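Local coordinates for HTH cro/C1-type domain-containing protein (Pseudomonas aeruginosa, PDB 4O8B), which probably binds promoter DNA through a helix-turn-helix domain of the Cro/C1 type and activates transcription, controlling bacterial motility and biofilm formation, at residues M35-Y38 against R42-P45; R48-L53 against Y63-E68; A8-I11 against S16-Q19. All coordinates share one frame; numbering follows the deposited sequence.

Interaction 1. Residues M35-Y38 against R42-P45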
loop_
_atom_site.group_PDB
_atom_site.type_symbol
_atom_site.label_atom_id
_atom_site.label_comp_id
_atom_site.label_asym_id
_atom_site.label_seq_id
_atom_site.Cartn_x
_atom_site.Cartn_y
_atom_site.Cartn_z
ATOM N N MET A 35 15.268 -4.460 -13.499
ATOM C CA MET A 35 14.876 -3.460 -12.510
ATOM C C MET A 35 14.409 -2.156 -13.143
ATOM O O MET A 35 13.384 -1.598 -12.750
ATOM C CB MET A 35 16.026 -3.163 -11.547
ATOM C CG MET A 35 16.061 -4.052 -10.311
ATOM S SD MET A 35 14.409 -4.371 -9.620
ATOM C CE MET A 35 14.493 -6.130 -9.343
ATOM N N ASN A 36 15.162 -1.668 -14.124
ATOM C CA ASN A 36 14.802 -0.422 -14.784
ATOM C C ASN A 36 13.401 -0.509 -15.367
ATOM O O ASN A 36 12.635 0.451 -15.310
ATOM C CB ASN A 36 15.815 -0.092 -15.888
ATOM C CG ASN A 36 15.881 1.395 -16.178
ATOM O OD1 ASN A 36 16.081 2.206 -15.268
ATOM N ND2 ASN A 36 15.723 1.764 -17.447
ATOM N N GLN A 37 13.061 -1.668 -15.930
ATOM C CA GLN A 37 11.730 -1.863 -16.502
ATOM C C GLN A 37 10.675 -1.694 -15.412
ATOM O O GLN A 37 9.619 -1.109 -15.647
ATOM C CB GLN A 37 11.613 -3.254 -17.124
ATOM C CG GLN A 37 12.393 -3.430 -18.421
ATOM C CD GLN A 37 11.884 -2.525 -19.530
ATOM O OE1 GLN A 37 11.902 -1.298 -19.411
ATOM N NE2 GLN A 37 11.434 -3.125 -20.625
ATOM N N TYR A 38 10.965 -2.209 -14.215
ATOM C CA TYR A 38 10.038 -2.097 -13.103
ATOM C C TYR A 38 9.890 -0.642 -12.662
ATOM O O TYR A 38 8.774 -0.130 -12.529
ATOM C CB TYR A 38 10.508 -2.923 -11.901
ATOM C CG TYR A 38 10.291 -4.417 -12.008
ATOM C CD1 TYR A 38 9.245 -4.943 -12.772
ATOM C CD2 TYR A 38 11.102 -5.307 -11.303
ATOM C CE1 TYR A 38 8.999 -6.313 -12.811
ATOM C CE2 TYR A 38 10.863 -6.682 -11.333
ATOM C CZ TYR A 38 9.820 -7.179 -12.097
ATOM O OH TYR A 38 9.578 -8.532 -12.122
ATOM N N ARG A 42 7.386 -0.141 -17.008
ATOM C CA ARG A 42 7.235 -0.776 -18.307
ATOM C C ARG A 42 6.953 -2.251 -18.045
ATOM O O ARG A 42 6.478 -2.978 -18.923
ATOM C CB ARG A 42 8.512 -0.648 -19.136
ATOM C CG ARG A 42 8.724 0.697 -19.806
ATOM C CD ARG A 42 8.798 0.541 -21.324
ATOM N NE ARG A 42 9.607 1.583 -21.957
ATOM C CZ ARG A 42 10.937 1.551 -22.040
ATOM N NH1 ARG A 42 11.614 0.518 -21.553
ATOM N NH2 ARG A 42 11.589 2.542 -22.635
ATOM N N HIS A 43 7.283 -2.683 -16.831
ATOM C CA HIS A 43 7.078 -4.054 -16.384
ATOM C C HIS A 43 6.458 -4.020 -14.996
ATOM O O HIS A 43 6.826 -3.184 -14.162
ATOM C CB HIS A 43 8.405 -4.815 -16.342
ATOM C CG HIS A 43 8.837 -5.364 -17.676
ATOM N ND1 HIS A 43 10.012 -6.037 -17.854
ATOM C CD2 HIS A 43 8.226 -5.335 -18.886
ATOM C CE1 HIS A 43 10.126 -6.413 -19.114
ATOM N NE2 HIS A 43 9.041 -5.991 -19.766
ATOM N N SER A 44 5.512 -4.921 -14.746
ATOM C CA SER A 44 4.838 -4.964 -13.450
ATOM C C SER A 44 5.186 -6.205 -12.643
ATOM O O SER A 44 4.921 -7.332 -13.061
ATOM C CB SER A 44 3.323 -4.895 -13.647
ATOM O OG SER A 44 2.947 -3.677 -14.267
ATOM N N PRO A 45 5.795 -6.010 -11.460
ATOM C CA PRO A 45 6.178 -7.131 -10.586
ATOM C C PRO A 45 4.953 -7.768 -9.932
ATOM O O PRO A 45 4.167 -7.087 -9.273
ATOM C CB PRO A 45 7.101 -6.470 -9.572
ATOM C CG PRO A 45 6.518 -5.095 -9.451
ATOM C CD PRO A 45 6.240 -4.729 -10.889
#
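Q37 and Y38, at the end of helix 28-39, receive R42-P45 as the chain leaves the helix and folds back along it, within a Cro/C1-type helix-turn-helix domain. Two backbone amides share one acceptor: R42 N lies 2.8 Å from Q37 O in a weak, bent bond, and H43 N reaches the same oxygen at 3.1 Å. One carbonyl near the helix end thus anchors the returning chain at two successive residues. The side chain of Q37 continues the contact on the surface. Its first torsion (chi1 -72°) sets CG beside the backbone N and over a face of the H43 imidazole, 4.0 Å from the centroid; the bend at chi2 (-63°) then carries the amide to R42, with OE1 at the edge of the guanidinium. That last bond, from NH1, is weak, with the amide and guanidinium planes 74° apart.

Further along, the ring of Y38 meets P45 in a CH-pi contact. P45 CB sits over one face of the phenol, while H43 O approaches the ring edge. Helix 47-57 packs here too, T49 on Y38 and S50 on P45. M35 SD lies at the edge of the Y38 ring, in its plane, and M35 packs on L53. The same H43 carbonyl receives a second, nonclassical contact: Y38 CA lies 3.6 Å from H43 O, its C-H pointing almost straight at the oxygen.

Interaction 2. Residues R48-L53 against Y63-E68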
loop_
_atom_site.group_PDB
_atom_site.type_symbol
_atom_site.label_atom_id
_atom_site.label_comp_id
_atom_site.label_asym_id
_atom_site.label_seq_id
_atom_site.Cartn_x
_atom_site.Cartn_y
_atom_site.Cartn_z
ATOM N N ARG A 48 4.169 -12.052 -5.812
ATOM C CA ARG A 48 5.306 -12.805 -5.269
ATOM C C ARG A 48 6.560 -11.935 -5.285
ATOM O O ARG A 48 7.229 -11.780 -4.271
ATOM C CB ARG A 48 5.563 -14.071 -6.102
ATOM C CG ARG A 48 5.404 -15.379 -5.320
ATOM C CD ARG A 48 5.702 -16.593 -6.204
ATOM N NE ARG A 48 6.894 -17.340 -5.794
ATOM C CZ ARG A 48 8.131 -16.833 -5.751
ATOM N NH1 ARG A 48 8.351 -15.567 -6.086
ATOM N NH2 ARG A 48 9.146 -17.600 -5.373
ATOM N N THR A 49 6.870 -11.374 -6.456
ATOM C CA THR A 49 8.039 -10.530 -6.616
ATOM C C THR A 49 7.933 -9.276 -5.751
ATOM O O THR A 49 8.940 -8.791 -5.212
ATOM C CB THR A 49 8.220 -10.106 -8.082
ATOM O OG1 THR A 49 8.296 -11.275 -8.905
ATOM C CG2 THR A 49 9.493 -9.296 -8.256
ATOM N N SER A 50 6.726 -8.744 -5.623
ATOM C CA SER A 50 6.501 -7.548 -4.816
ATOM C C SER A 50 6.898 -7.800 -3.368
ATOM O O SER A 50 7.507 -6.948 -2.720
ATOM C CB SER A 50 5.028 -7.132 -4.875
ATOM O OG SER A 50 4.657 -6.758 -6.191
ATOM N N GLU A 51 6.551 -8.985 -2.864
ATOM C CA GLU A 51 6.870 -9.349 -1.488
ATOM C C GLU A 51 8.384 -9.438 -1.304
ATOM O O GLU A 51 8.903 -9.103 -0.240
ATOM C CB GLU A 51 6.221 -10.696 -1.142
ATOM C CG GLU A 51 5.688 -10.779 0.279
ATOM C CD GLU A 51 5.025 -12.113 0.573
ATOM O OE1 GLU A 51 4.403 -12.688 -0.350
ATOM O OE2 GLU A 51 5.104 -12.577 1.734
ATOM N N GLN A 52 9.081 -9.892 -2.343
ATOM C CA GLN A 52 10.534 -10.026 -2.291
ATOM C C GLN A 52 11.196 -8.652 -2.249
ATOM O O GLN A 52 12.138 -8.426 -1.484
ATOM C CB GLN A 52 11.049 -10.788 -3.516
ATOM C CG GLN A 52 10.501 -12.193 -3.669
ATOM C CD GLN A 52 11.083 -12.909 -4.875
ATOM O OE1 GLN A 52 10.385 -13.667 -5.556
ATOM N NE2 GLN A 52 12.363 -12.687 -5.134
ATOM N N LEU A 53 10.705 -7.740 -3.082
ATOM C CA LEU A 53 11.236 -6.385 -3.152
ATOM C C LEU A 53 11.044 -5.650 -1.839
ATOM O O LEU A 53 11.957 -4.985 -1.352
ATOM C CB LEU A 53 10.552 -5.614 -4.281
ATOM C CG LEU A 53 10.913 -6.058 -5.702
ATOM C CD1 LEU A 53 9.988 -5.392 -6.708
ATOM C CD2 LEU A 53 12.368 -5.698 -5.983
ATOM N N TYR A 63 3.779 0.735 0.786
ATOM C CA TYR A 63 4.512 1.913 0.353
ATOM C C TYR A 63 4.717 1.913 -1.162
ATOM O O TYR A 63 4.495 2.927 -1.831
ATOM C CB TYR A 63 5.875 1.976 1.044
ATOM C CG TYR A 63 6.760 3.095 0.547
ATOM C CD1 TYR A 63 6.428 4.428 0.783
ATOM C CD2 TYR A 63 7.899 2.823 -0.218
ATOM C CE1 TYR A 63 7.234 5.469 0.306
ATOM C CE2 TYR A 63 8.709 3.851 -0.698
ATOM C CZ TYR A 63 8.356 5.170 -0.449
ATOM O OH TYR A 63 9.143 6.189 -0.928
ATOM N N LEU A 64 5.150 0.772 -1.685
ATOM C CA LEU A 64 5.401 0.627 -3.120
ATOM C C LEU A 64 4.124 0.753 -3.944
ATOM O O LEU A 64 4.172 0.839 -5.171
ATOM C CB LEU A 64 6.065 -0.722 -3.384
ATOM C CG LEU A 64 7.384 -0.944 -2.630
ATOM C CD1 LEU A 64 7.785 -2.408 -2.696
ATOM C CD2 LEU A 64 8.465 -0.059 -3.223
ATOM N N TYR A 65 2.985 0.780 -3.259
ATOM C CA TYR A 65 1.682 0.906 -3.916
ATOM C C TYR A 65 0.912 2.098 -3.357
ATOM O O TYR A 65 -0.318 2.122 -3.392
ATOM C CB TYR A 65 0.862 -0.371 -3.714
ATOM C CG TYR A 65 1.284 -1.532 -4.584
ATOM C CD1 TYR A 65 0.893 -1.605 -5.925
ATOM C CD2 TYR A 65 2.087 -2.555 -4.074
ATOM C CE1 TYR A 65 1.275 -2.675 -6.728
ATOM C CE2 TYR A 65 2.480 -3.631 -4.876
ATOM C CZ TYR A 65 2.075 -3.678 -6.199
ATOM O OH TYR A 65 2.464 -4.738 -6.988
ATOM N N CYS A 66 1.640 3.085 -2.845
ATOM C CA CYS A 66 1.029 4.285 -2.276
ATOM C C CYS A 66 1.242 5.502 -3.169
ATOM O O CYS A 66 2.241 6.205 -3.043
ATOM C CB CYS A 66 1.608 4.552 -0.887
ATOM S SG CYS A 66 1.140 6.152 -0.200
ATOM N N PRO A 67 0.304 5.770 -4.083
ATOM C CA PRO A 67 0.417 6.918 -4.992
ATOM C C PRO A 67 0.356 8.277 -4.287
ATOM O O PRO A 67 0.930 9.252 -4.768
ATOM C CB PRO A 67 -0.737 6.708 -5.970
ATOM C CG PRO A 67 -1.760 6.020 -5.126
ATOM C CD PRO A 67 -0.930 5.009 -4.367
ATOM N N GLU A 68 -0.346 8.341 -3.157
ATOM C CA GLU A 68 -0.454 9.584 -2.410
ATOM C C GLU A 68 0.862 9.881 -1.710
ATOM O O GLU A 68 1.229 9.207 -0.752
ATOM C CB GLU A 68 -1.577 9.506 -1.375
ATOM C CG GLU A 68 -2.995 9.548 -1.941
ATOM C CD GLU A 68 -3.470 8.195 -2.430
ATOM O OE1 GLU A 68 -3.141 7.179 -1.774
ATOM O OE2 GLU A 68 -4.204 8.142 -3.442
#
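S50 meets Y65 where helix 47-57 faces the segment leading to helix 69-79, a small polar contact in a buried setting. Ahead of it on the helix, R48 belongs to the outer surface: its NH1 donates to Q52 OE1 at 2.8 Å, in the carbonyl plane, bridging one helical turn. At T49 the backbone N donates to N46 OD1.

With S50 the helix turns to Y65. OG lies beside the backbone N (chi1 -64°), where it also bonds to the carbonyl oxygen of N46 one turn earlier. From there S50 OG is 3.1 Å from Y65 OH, near the plane of the phenol ring, and either hydroxyl could be the donor. The buried serine oxygen therefore has a partner in the backbone just before its helix as well as across the contact. One turn on, L53 directs its CB to the same side, as L64 does from the other segment; both touch M1.

Beyond the bond, the Y65 ring stacks on Y65 of the second subunit and also packs on M47 of that subunit. The contact thus joins a segment that meets the second subunit to helix 47-57 of a Cro/C1-type helix-turn-helix domain.

Interaction 3. Residues A8-I11 against S16-Q19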
loop_
_atom_site.group_PDB
_atom_site.type_symbol
_atom_site.label_atom_id
_atom_site.label_comp_id
_atom_site.label_asym_id
_atom_site.label_seq_id
_atom_site.Cartn_x
_atom_site.Cartn_y
_atom_site.Cartn_z
ATOM N N ALA A 8 12.648 5.239 -5.056
ATOM C CA ALA A 8 12.859 5.954 -3.801
ATOM C C ALA A 8 13.256 4.991 -2.691
ATOM O O ALA A 8 14.041 5.336 -1.810
ATOM C CB ALA A 8 11.593 6.704 -3.417
ATOM N N ALA A 9 12.704 3.776 -2.736
ATOM C CA ALA A 9 12.991 2.766 -1.729
ATOM C C ALA A 9 14.358 2.131 -1.957
ATOM O O ALA A 9 14.980 1.634 -1.014
ATOM C CB ALA A 9 11.909 1.699 -1.749
ATOM N N ARG A 10 14.825 2.140 -3.207
ATOM C CA ARG A 10 16.120 1.572 -3.539
ATOM C C ARG A 10 17.235 2.543 -3.197
ATOM O O ARG A 10 18.347 2.130 -2.852
ATOM C CB ARG A 10 16.172 1.203 -5.024
ATOM C CG ARG A 10 17.568 0.862 -5.524
ATOM C CD ARG A 10 17.536 0.257 -6.921
ATOM N NE ARG A 10 17.210 1.235 -7.960
ATOM C CZ ARG A 10 17.982 2.275 -8.279
ATOM N NH1 ARG A 10 19.128 2.486 -7.637
ATOM N NH2 ARG A 10 17.606 3.104 -9.244
ATOM N N ILE A 11 16.944 3.833 -3.300
ATOM C CA ILE A 11 17.925 4.864 -2.988
ATOM C C ILE A 11 18.112 4.970 -1.480
ATOM O O ILE A 11 19.229 5.129 -0.992
ATOM C CB ILE A 11 17.494 6.245 -3.537
ATOM C CG1 ILE A 11 17.525 6.234 -5.064
ATOM C CG2 ILE A 11 18.410 7.330 -2.991
ATOM C CD1 ILE A 11 17.065 7.536 -5.694
ATOM N N SER A 16 22.128 -0.406 -5.808
ATOM C CA SER A 16 22.239 -0.047 -7.216
ATOM C C SER A 16 21.202 -0.917 -7.924
ATOM O O SER A 16 20.844 -1.981 -7.423
ATOM C CB SER A 16 23.640 -0.371 -7.750
ATOM O OG SER A 16 23.744 -1.735 -8.141
ATOM N N GLN A 17 20.709 -0.462 -9.069
ATOM C CA GLN A 17 19.704 -1.226 -9.801
ATOM C C GLN A 17 20.093 -2.690 -9.960
ATOM O O GLN A 17 19.227 -3.570 -9.990
ATOM C CB GLN A 17 19.451 -0.614 -11.186
ATOM C CG GLN A 17 18.380 0.461 -11.201
ATOM C CD GLN A 17 18.035 0.908 -12.607
ATOM O OE1 GLN A 17 18.909 0.983 -13.472
ATOM N NE2 GLN A 17 16.768 1.237 -12.836
ATOM N N LYS A 18 21.400 -2.954 -10.059
ATOM C CA LYS A 18 21.882 -4.316 -10.208
ATOM C C LYS A 18 21.846 -5.053 -8.874
ATOM O O LYS A 18 21.448 -6.214 -8.815
ATOM C CB LYS A 18 23.308 -4.309 -10.763
ATOM C CG LYS A 18 23.902 -5.698 -10.951
ATOM C CD LYS A 18 25.317 -5.624 -11.518
ATOM C CE LYS A 18 25.979 -6.993 -11.522
ATOM N NZ LYS A 18 27.432 -6.907 -11.845
ATOM N N GLN A 19 22.267 -4.384 -7.812
ATOM C CA GLN A 19 22.274 -4.982 -6.485
ATOM C C GLN A 19 20.872 -5.426 -6.088
ATOM O O GLN A 19 20.661 -6.581 -5.700
ATOM C CB GLN A 19 22.825 -3.999 -5.442
ATOM C CG GLN A 19 24.338 -3.996 -5.333
ATOM C CD GLN A 19 24.851 -2.834 -4.498
ATOM O OE1 GLN A 19 24.384 -1.704 -4.642
ATOM N NE2 GLN A 19 25.837 -3.099 -3.644
#
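The start of helix 17-22, the first helix of the helix-turn-helix unit in Cro/C1-type domains, is closed by a capping box, and R10 of helix 3-13 lies against it. R10 CG is anti to the backbone N (chi1 168°), and the chain then runs extended before bending at chi3, which brings the guanidinium alongside the first turn. One face of that group receives Q17 CG, 3.2 Å above its plane and offset toward the rim; the closest approach, 3.4 Å, is between R10 NH2 and Q17 CG. The aliphatic part of Q17 thus does the touching, while its amide plane stands 52° from the guanidinium. R10 CD adds packing 4.0 Å from S16 C.

The polar ends are held from elsewhere. R10 NE forms a salt bridge with E39 OE1, R10 NH1 bonds to the Y15 carbonyl, and Q17 NE2 bonds to both N36 OD1 and E39 OE2. E39 therefore links the two touching side chains and ties both to helix 28-39.

Inside the second segment, S16 OG accepts from Q19 N at 3.1 Å and nearly straight (165°), with a weak bond from K18 N besides. In return, Q19 OE1 accepts from S16 N at 2.9 Å, using a lone pair in the carbonyl plane. This reciprocal pairing of an N-cap side chain with the residue three positions on is the classic capping box of a helix start.

The three contacts show how chemistry follows depth in one small helical fold. Interaction 2 is the buried member, its centre about 5 Å from that of the chain, and it rests on a hydroxyl pair next to the second subunit. Interactions 1 and 3 lie on the surface, where glutamine methylenes pack against a ring or a guanidinium; interaction 1 adds backbone bonds between its segments, whereas interaction 3 relies on packing there. Both lie wholly in the helix-turn-helix range and join neighbouring elements; interaction 2 ties helix 47-57 to the segment before helix 69-79. Helix 28-39 connects interactions 1 and 3, M35 CG packing on Q17 O, and Y63 touches A8 between 2 and 3.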